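Prolyl oligopeptidase (Novosphingobium capsulatum, PDB 1YR2) probably cleaves oligopeptides on the carboxyl side of proline, and much less readily of alanine, as a serine peptidase of the S9A family. Local coordinates at residues Y224-E229 / T252-D257; T310-D315 / V344-S349; F111-R116 / A432-L437. One frame throughout, in Å; residues are numbered along the deposited sequence.

Contact 1 of 3, residues Y224-E229 / T252-D257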
loop_
_atom_site.group_PDB
_atom_site.type_symbol
_atom_site.label_atom_id
_atom_site.label_comp_id
_atom_site.label_asym_id
_atom_site.label_seq_id
_atom_site.Cartn_x
_atom_site.Cartn_y
_atom_site.Cartn_z
ATOM N N TYR A 224 -2.842 -28.511 -8.665
ATOM C CA TYR A 224 -3.600 -27.337 -9.032
ATOM C C TYR A 224 -5.056 -27.523 -8.592
ATOM O O TYR A 224 -5.488 -28.618 -8.237
ATOM C CB TYR A 224 -3.517 -27.100 -10.553
ATOM C CG TYR A 224 -4.230 -28.142 -11.409
ATOM C CD1 TYR A 224 -3.623 -29.373 -11.721
ATOM C CD2 TYR A 224 -5.499 -27.907 -11.912
ATOM C CE1 TYR A 224 -4.283 -30.309 -12.475
ATOM C CE2 TYR A 224 -6.181 -28.866 -12.644
ATOM C CZ TYR A 224 -5.537 -30.049 -12.972
ATOM O OH TYR A 224 -6.199 -30.960 -13.759
ATOM N N SER A 225 -5.797 -26.434 -8.583
ATOM C CA SER A 225 -7.208 -26.479 -8.261
ATOM C C SER A 225 -8.036 -26.082 -9.468
ATOM O O SER A 225 -7.623 -25.249 -10.274
ATOM C CB SER A 225 -7.506 -25.540 -7.093
ATOM O OG SER A 225 -6.711 -25.900 -5.956
ATOM N N ARG A 226 -9.186 -26.736 -9.610
ATOM C CA ARG A 226 -10.067 -26.541 -10.735
ATOM C C ARG A 226 -11.540 -26.747 -10.319
ATOM O O ARG A 226 -11.821 -27.206 -9.219
ATOM C CB ARG A 226 -9.737 -27.493 -11.863
ATOM C CG ARG A 226 -9.896 -28.987 -11.540
ATOM C CD ARG A 226 -9.917 -29.876 -12.809
ATOM N NE ARG A 226 -11.188 -29.655 -13.480
ATOM C CZ ARG A 226 -11.520 -30.120 -14.689
ATOM N NH1 ARG A 226 -10.679 -30.909 -15.349
ATOM N NH2 ARG A 226 -12.718 -29.804 -15.204
ATOM N N PHE A 227 -12.426 -26.417 -11.244
ATOM C CA PHE A 227 -13.865 -26.591 -11.109
ATOM C C PHE A 227 -14.377 -27.441 -12.263
ATOM O O PHE A 227 -13.688 -27.629 -13.243
ATOM C CB PHE A 227 -14.600 -25.255 -11.142
ATOM C CG PHE A 227 -14.300 -24.378 -9.966
ATOM C CD1 PHE A 227 -13.118 -23.635 -9.905
ATOM C CD2 PHE A 227 -15.199 -24.281 -8.924
ATOM C CE1 PHE A 227 -12.822 -22.809 -8.787
ATOM C CE2 PHE A 227 -14.912 -23.490 -7.833
ATOM C CZ PHE A 227 -13.694 -22.743 -7.773
ATOM N N ALA A 228 -15.597 -27.944 -12.137
ATOM C CA ALA A 228 -16.211 -28.737 -13.213
ATOM C C ALA A 228 -16.295 -27.921 -14.492
ATOM O O ALA A 228 -16.515 -26.721 -14.455
ATOM C CB ALA A 228 -17.603 -29.211 -12.821
ATOM N N GLU A 229 -16.113 -28.592 -15.626
ATOM C CA GLU A 229 -16.329 -27.951 -16.909
ATOM C C GLU A 229 -17.865 -27.706 -16.955
ATOM O O GLU A 229 -18.657 -28.676 -16.904
ATOM C CB GLU A 229 -15.738 -28.813 -18.063
ATOM C CG GLU A 229 -16.708 -29.373 -19.092
ATOM C CD GLU A 229 -16.336 -29.044 -20.537
ATOM O OE1 GLU A 229 -16.708 -27.956 -21.048
ATOM O OE2 GLU A 229 -15.688 -29.887 -21.176
ATOM N N THR A 252 1.078 -36.245 -20.143
ATOM C CA THR A 252 -0.187 -36.931 -20.290
ATOM C C THR A 252 -1.271 -35.883 -20.501
ATOM O O THR A 252 -1.061 -34.706 -20.224
ATOM C CB THR A 252 -0.526 -37.785 -19.055
ATOM O OG1 THR A 252 -0.667 -36.943 -17.906
ATOM C CG2 THR A 252 0.635 -38.706 -18.680
ATOM N N PRO A 253 -2.412 -36.297 -21.018
ATOM C CA PRO A 253 -3.541 -35.387 -21.145
ATOM C C PRO A 253 -4.133 -35.091 -19.774
ATOM O O PRO A 253 -3.991 -35.867 -18.809
ATOM C CB PRO A 253 -4.534 -36.146 -22.040
ATOM C CG PRO A 253 -4.108 -37.548 -22.015
ATOM C CD PRO A 253 -2.721 -37.629 -21.546
ATOM N N GLN A 254 -4.812 -33.955 -19.705
ATOM C CA GLN A 254 -5.487 -33.571 -18.466
ATOM C C GLN A 254 -6.503 -34.616 -18.041
ATOM O O GLN A 254 -6.784 -34.774 -16.837
ATOM C CB GLN A 254 -6.155 -32.188 -18.620
ATOM C CG GLN A 254 -6.856 -31.699 -17.332
ATOM C CD GLN A 254 -7.301 -30.267 -17.419
ATOM O OE1 GLN A 254 -7.508 -29.736 -18.539
ATOM N NE2 GLN A 254 -7.422 -29.597 -16.261
ATOM N N SER A 255 -7.097 -35.324 -19.018
ATOM C CA SER A 255 -8.050 -36.373 -18.669
ATOM C C SER A 255 -7.425 -37.541 -17.862
ATOM O O SER A 255 -8.158 -38.328 -17.268
ATOM C CB SER A 255 -8.748 -36.907 -19.916
ATOM O OG SER A 255 -7.790 -37.390 -20.818
ATOM N N ALA A 256 -6.099 -37.644 -17.836
ATOM C CA ALA A 256 -5.442 -38.662 -17.034
ATOM C C ALA A 256 -5.165 -38.205 -15.597
ATOM O O ALA A 256 -4.687 -38.984 -14.774
ATOM C CB ALA A 256 -4.169 -39.092 -17.713
ATOM N N ASP A 257 -5.495 -36.948 -15.287
ATOM C CA ASP A 257 -5.161 -36.397 -13.977
ATOM C C ASP A 257 -5.858 -37.153 -12.869
ATOM O O ASP A 257 -6.941 -37.724 -13.054
ATOM C CB ASP A 257 -5.531 -34.879 -13.905
ATOM C CG ASP A 257 -4.596 -34.001 -14.739
ATOM O OD1 ASP A 257 -3.745 -34.530 -15.537
ATOM O OD2 ASP A 257 -4.662 -32.750 -14.681
#
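The carboxylate of Asp-257 meets the phenol of Tyr-224 at the ring edge, with OD2 close to the ring plane and the two planes turned 69° apart. The amide of Gln-254 comes to the same hydroxyl obliquely, and the guanidinium of Arg-226 has Glu-229 N at its edge. Tyr-224 OH donates to Asp-257 OD2 over a short 2.5 Å, using the anti lone pair of that oxygen, and accepts from Gln-254 NE2 at 3.1 Å in a nearly straight bond (161°). The hydroxyl is thus gripped twice, a dual role that suits tyrosine. Tyr-224 is on strand 221-226 of the third blade of the seven-bladed beta-propeller; both its partners come from the link between that blade's third and outermost strands. Gln-254 reaches over with an extended chain, CG opposite the backbone N (chi1 -178°), while its OE1 is held by Lys-207 N in the preceding blade. Asp-257 OD1 is bonded to His-248 ND1, which fixes the carboxylate. A phenylalanine in place of Tyr-224 would probably leave Asp-257 OD2 without its mate and rob the Gln-254 amide of an acceptor. Arg-226 NH1 lies 3.6 Å from Gln-254 NE2, two donors in mere contact. The guanidinium of Arg-226 is turned instead to Phe-227 O, gripping it side-on with NE at 3.2 Å and NH2 at 3.1 Å.

Contact 2 of 3, residues T310-D315 / V344-S349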
loop_
_atom_site.group_PDB
_atom_site.type_symbol
_atom_site.label_atom_id
_atom_site.label_comp_id
_atom_site.label_asym_id
_atom_site.label_seq_id
_atom_site.Cartn_x
_atom_site.Cartn_y
_atom_site.Cartn_z
ATOM N N THR A 310 -5.163 -36.014 5.428
ATOM C CA THR A 310 -5.766 -35.951 6.776
ATOM C C THR A 310 -5.895 -34.541 7.244
ATOM O O THR A 310 -5.122 -33.675 6.875
ATOM C CB THR A 310 -4.926 -36.657 7.820
ATOM O OG1 THR A 310 -3.562 -36.289 7.627
ATOM C CG2 THR A 310 -4.993 -38.179 7.682
ATOM N N ALA A 311 -6.861 -34.315 8.112
ATOM C CA ALA A 311 -7.158 -32.998 8.611
ATOM C C ALA A 311 -6.183 -32.663 9.713
ATOM O O ALA A 311 -6.052 -33.425 10.652
ATOM C CB ALA A 311 -8.584 -32.983 9.173
ATOM N N LEU A 312 -5.502 -31.531 9.618
ATOM C CA LEU A 312 -4.645 -31.092 10.725
ATOM C C LEU A 312 -5.379 -30.042 11.561
ATOM O O LEU A 312 -5.334 -30.073 12.751
ATOM C CB LEU A 312 -3.380 -30.486 10.137
ATOM C CG LEU A 312 -1.971 -30.672 10.673
ATOM C CD1 LEU A 312 -1.126 -29.457 10.371
ATOM C CD2 LEU A 312 -1.871 -31.134 12.120
ATOM N N ILE A 313 -5.996 -29.070 10.909
ATOM C CA ILE A 313 -6.834 -28.053 11.546
ATOM C C ILE A 313 -8.199 -28.219 10.872
ATOM O O ILE A 313 -8.397 -27.765 9.769
ATOM C CB ILE A 313 -6.276 -26.621 11.259
ATOM C CG1 ILE A 313 -4.861 -26.430 11.803
ATOM C CG2 ILE A 313 -7.264 -25.519 11.749
ATOM C CD1 ILE A 313 -4.708 -26.535 13.313
ATOM N N PRO A 314 -9.099 -28.985 11.471
ATOM C CA PRO A 314 -10.342 -29.355 10.773
ATOM C C PRO A 314 -11.450 -28.297 10.727
ATOM O O PRO A 314 -12.370 -28.431 9.903
ATOM C CB PRO A 314 -10.827 -30.598 11.548
ATOM C CG PRO A 314 -10.161 -30.533 12.879
ATOM C CD PRO A 314 -8.939 -29.683 12.741
ATOM N N ASP A 315 -11.423 -27.317 11.602
ATOM C CA ASP A 315 -12.524 -26.348 11.691
ATOM C C ASP A 315 -12.070 -24.965 11.247
ATOM O O ASP A 315 -10.884 -24.630 11.290
ATOM C CB ASP A 315 -13.108 -26.282 13.103
ATOM C CG ASP A 315 -13.553 -27.632 13.621
ATOM O OD1 ASP A 315 -14.330 -28.330 12.909
ATOM O OD2 ASP A 315 -13.167 -28.090 14.735
ATOM N N VAL A 344 3.763 -21.199 14.717
ATOM C CA VAL A 344 3.554 -22.550 15.220
ATOM C C VAL A 344 4.280 -23.576 14.337
ATOM O O VAL A 344 4.152 -23.587 13.103
ATOM C CB VAL A 344 2.056 -22.895 15.309
ATOM C CG1 VAL A 344 1.849 -24.311 15.795
ATOM C CG2 VAL A 344 1.352 -21.965 16.262
ATOM N N ARG A 345 5.013 -24.441 15.009
ATOM C CA ARG A 345 5.670 -25.595 14.373
ATOM C C ARG A 345 4.858 -26.831 14.608
ATOM O O ARG A 345 4.531 -27.150 15.740
ATOM C CB ARG A 345 7.040 -25.781 14.926
ATOM C CG ARG A 345 7.851 -26.881 14.237
ATOM C CD ARG A 345 9.222 -27.111 14.824
ATOM N NE ARG A 345 9.065 -27.633 16.183
ATOM C CZ ARG A 345 9.961 -27.617 17.138
ATOM N NH1 ARG A 345 11.197 -27.180 16.959
ATOM N NH2 ARG A 345 9.600 -28.100 18.305
ATOM N N VAL A 346 4.467 -27.509 13.550
ATOM C CA VAL A 346 3.758 -28.783 13.705
ATOM C C VAL A 346 4.693 -29.926 13.317
ATOM O O VAL A 346 5.231 -29.947 12.214
ATOM C CB VAL A 346 2.565 -28.787 12.802
ATOM C CG1 VAL A 346 1.773 -30.075 12.940
ATOM C CG2 VAL A 346 1.725 -27.621 13.144
ATOM N N ASP A 347 4.921 -30.848 14.234
ATOM C CA ASP A 347 5.755 -32.038 14.002
ATOM C C ASP A 347 4.862 -33.224 13.699
ATOM O O ASP A 347 3.957 -33.555 14.476
ATOM C CB ASP A 347 6.585 -32.305 15.242
ATOM C CG ASP A 347 7.669 -33.341 15.014
ATOM O OD1 ASP A 347 7.332 -34.480 14.660
ATOM O OD2 ASP A 347 8.882 -33.103 15.175
ATOM N N LEU A 348 5.058 -33.809 12.523
ATOM C CA LEU A 348 4.256 -34.927 12.084
ATOM C C LEU A 348 5.001 -36.244 12.070
ATOM O O LEU A 348 4.552 -37.169 11.411
ATOM C CB LEU A 348 3.770 -34.618 10.668
ATOM C CG LEU A 348 2.964 -33.323 10.544
ATOM C CD1 LEU A 348 2.809 -32.882 9.079
ATOM C CD2 LEU A 348 1.615 -33.433 11.166
ATOM N N SER A 349 6.150 -36.325 12.734
ATOM C CA SER A 349 6.902 -37.573 12.760
ATOM C C SER A 349 6.289 -38.615 13.690
ATOM O O SER A 349 6.501 -39.787 13.493
ATOM C CB SER A 349 8.361 -37.348 13.144
ATOM O OG SER A 349 8.465 -36.765 14.425
#
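At the junction between two neighbouring blades of the beta-propeller, Leu-312 and Val-346 reach toward each other tip to tip. Leu-312 stands at the corner where the chain leaves the outermost strand of the fourth blade, and Val-346 is on the third strand of the fifth. Val-346 CG1 faces both methyls of the leucine, at 3.9 Å from Leu-312 CD1 and 3.9 Å from Leu-312 CD2. Its CG1 lies opposite the backbone N (chi1 -179°), which sends that methyl across to the neighbouring blade. Leu-348 adds a looser contact, its CD2 lying 4.3 Å from Leu-312 CD2. The fork of the leucine suits the place because its two methyls straddle one valine methyl, and CD2 also reaches Leu-348, all between buried apolar side chains, with no hydrogen bond between the two segments. Leu-312 and Ile-313 together face Val-296 in a classic beta bulge, at the corner from which Leu-312 points to the next blade. Phe-355 and Pro-353 pack round the same leucine. Beyond Val-346 the strand ends in an Asx turn that spans Leu-348, for which aspartate and serine are apt: Asp-347 OD1 accepts from Ser-349 N at 2.9 Å and from Ser-349 OG at 2.6 Å, the hydroxyl approaching its syn lone pair.

Contact 3 of 3, residues F111-R116 / A432-L437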
loop_
_atom_site.group_PDB
_atom_site.type_symbol
_atom_site.label_atom_id
_atom_site.label_comp_id
_atom_site.label_asym_id
_atom_site.label_seq_id
_atom_site.Cartn_x
_atom_site.Cartn_y
_atom_site.Cartn_z
ATOM N N PHE A 111 12.658 -5.174 -10.710
ATOM C CA PHE A 111 12.961 -6.598 -10.616
ATOM C C PHE A 111 11.994 -7.227 -9.611
ATOM O O PHE A 111 11.665 -6.620 -8.590
ATOM C CB PHE A 111 14.409 -6.839 -10.164
ATOM C CG PHE A 111 15.432 -6.501 -11.183
ATOM C CD1 PHE A 111 15.847 -5.190 -11.336
ATOM C CD2 PHE A 111 15.995 -7.470 -11.997
ATOM C CE1 PHE A 111 16.843 -4.878 -12.274
ATOM C CE2 PHE A 111 16.978 -7.162 -12.899
ATOM C CZ PHE A 111 17.377 -5.868 -13.056
ATOM N N GLY A 112 11.527 -8.434 -9.911
ATOM C CA GLY A 112 10.819 -9.239 -8.933
ATOM C C GLY A 112 11.756 -10.027 -8.059
ATOM O O GLY A 112 12.940 -10.174 -8.348
ATOM N N LEU A 113 11.243 -10.575 -6.954
ATOM C CA LEU A 113 12.019 -11.430 -6.112
ATOM C C LEU A 113 12.367 -12.678 -6.922
ATOM O O LEU A 113 11.484 -13.316 -7.503
ATOM C CB LEU A 113 11.270 -11.827 -4.840
ATOM C CG LEU A 113 11.048 -10.761 -3.740
ATOM C CD1 LEU A 113 9.809 -11.121 -2.909
ATOM C CD2 LEU A 113 12.314 -10.586 -2.837
ATOM N N PRO A 114 13.643 -13.052 -6.902
ATOM C CA PRO A 114 14.094 -14.222 -7.637
ATOM C C PRO A 114 13.850 -15.569 -6.965
ATOM O O PRO A 114 13.857 -15.659 -5.740
ATOM C CB PRO A 114 15.564 -13.963 -7.804
ATOM C CG PRO A 114 15.939 -13.090 -6.758
ATOM C CD PRO A 114 14.764 -12.279 -6.358
ATOM N N GLN A 115 13.641 -16.589 -7.778
ATOM C CA GLN A 115 13.476 -17.972 -7.336
ATOM C C GLN A 115 14.623 -18.772 -7.920
ATOM O O GLN A 115 14.814 -18.787 -9.136
ATOM C CB GLN A 115 12.142 -18.546 -7.803
ATOM C CG GLN A 115 10.940 -17.882 -7.192
ATOM C CD GLN A 115 10.831 -18.131 -5.684
ATOM O OE1 GLN A 115 11.307 -19.154 -5.168
ATOM N NE2 GLN A 115 10.195 -17.209 -4.984
ATOM N N ARG A 116 15.399 -19.407 -7.060
ATOM C CA ARG A 116 16.497 -20.304 -7.500
ATOM C C ARG A 116 16.015 -21.758 -7.473
ATOM O O ARG A 116 15.487 -22.216 -6.456
ATOM C CB ARG A 116 17.675 -20.127 -6.566
ATOM C CG ARG A 116 18.299 -18.735 -6.659
ATOM C CD ARG A 116 19.368 -18.412 -5.569
ATOM N NE ARG A 116 20.250 -17.379 -6.094
ATOM C CZ ARG A 116 21.455 -17.593 -6.631
ATOM N NH1 ARG A 116 21.997 -18.802 -6.683
ATOM N NH2 ARG A 116 22.140 -16.546 -7.089
ATOM N N ALA A 432 10.363 0.158 -4.531
ATOM C CA ALA A 432 10.481 -1.221 -4.114
ATOM C C ALA A 432 11.666 -1.827 -4.834
ATOM O O ALA A 432 11.789 -1.713 -6.050
ATOM C CB ALA A 432 9.273 -1.985 -4.452
ATOM N N THR A 433 12.503 -2.471 -4.057
ATOM C CA THR A 433 13.715 -3.056 -4.566
ATOM C C THR A 433 13.996 -4.386 -3.928
ATOM O O THR A 433 13.645 -4.641 -2.758
ATOM C CB THR A 433 14.896 -2.056 -4.334
ATOM O OG1 THR A 433 16.080 -2.564 -4.983
ATOM C CG2 THR A 433 15.301 -1.942 -2.843
ATOM N N VAL A 434 14.631 -5.266 -4.676
ATOM C CA VAL A 434 15.087 -6.524 -4.115
ATOM C C VAL A 434 16.477 -6.372 -3.485
ATOM O O VAL A 434 17.422 -5.936 -4.150
ATOM C CB VAL A 434 15.107 -7.615 -5.232
ATOM C CG1 VAL A 434 15.722 -8.914 -4.691
ATOM C CG2 VAL A 434 13.683 -7.840 -5.808
ATOM N N LEU A 435 16.595 -6.686 -2.202
ATOM C CA LEU A 435 17.866 -6.813 -1.497
ATOM C C LEU A 435 18.293 -8.263 -1.384
ATOM O O LEU A 435 17.448 -9.147 -1.200
ATOM C CB LEU A 435 17.727 -6.282 -0.066
ATOM C CG LEU A 435 17.241 -4.834 0.057
ATOM C CD1 LEU A 435 17.053 -4.544 1.581
ATOM C CD2 LEU A 435 18.187 -3.856 -0.608
ATOM N N ALA A 436 19.601 -8.510 -1.386
ATOM C CA ALA A 436 20.102 -9.853 -1.132
ATOM C C ALA A 436 20.187 -9.963 0.387
ATOM O O ALA A 436 20.564 -8.996 1.065
ATOM C CB ALA A 436 21.482 -10.069 -1.767
ATOM N N LEU A 437 19.743 -11.095 0.912
ATOM C CA LEU A 437 19.761 -11.385 2.333
ATOM C C LEU A 437 20.632 -12.599 2.559
ATOM O O LEU A 437 20.428 -13.615 1.946
ATOM C CB LEU A 437 18.331 -11.661 2.823
ATOM C CG LEU A 437 18.159 -12.252 4.204
ATOM C CD1 LEU A 437 18.578 -11.258 5.258
ATOM C CD2 LEU A 437 16.695 -12.713 4.364
HETATM O O HOH W 1 13.296 -3.438 -8.532
HETATM O O HOH W 2 11.320 -4.696 -6.865
#
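Val-434 carries this contact with both of its methyls. Val-434 CG2 lies against the backbone of the facing segment, 3.5 Å from Gly-112 O and 3.6 Å from Phe-111 O. Val-434 CG1 packs 3.9 Å from Pro-114 CD and, more loosely, 4.2 Å from Leu-113 CD2. With CG1 opposite the backbone N (chi1 174°) the two branches divide the work, one for the carbonyls and one for the apolar side chains, a task for which a compact beta-branched residue is well shaped. The rigid Pro-114 ring slides past Val-434 in the opposite direction. No direct hydrogen bond joins the segments. Two waters intervene instead: one accepts from Phe-111 N at 2.9 Å, the other donates to Phe-111 O at 2.6 Å, and each donates weakly to Ala-432 O. Farther out, Trp-447 packs on both Pro-114 and Val-434, and Tyr-422 touches Leu-113 and Pro-114. The Phe-111 ring turns back to its own blade, where it meets Trp-125. This is the seam between the propeller's first and last blades, joined by packing, by water and by single hydrogen bonds such as Ser-413 OG to Pro-114 O, consistent with the open closure without a shared strand known in prolyl oligopeptidases.

How the contacts relate
From the N terminus the chain first enters contact 3 at 111-116, in the first blade, and returns to close it only at 432-437 in the seventh, after 315 intervening residues. Contacts 1 and 2 both nest inside that long loop, in series and without crossing. Contact 1 closes a short loop of 22 residues within the third blade; contact 2 then closes one of 28 residues, from the fourth blade to the fifth. They thus join parts of one blade, adjacent blades, and the two ends of the ring. None touches another: centres are about 28 Å apart for contacts 1 and 2, and about 33 and 31 Å from each to contact 3.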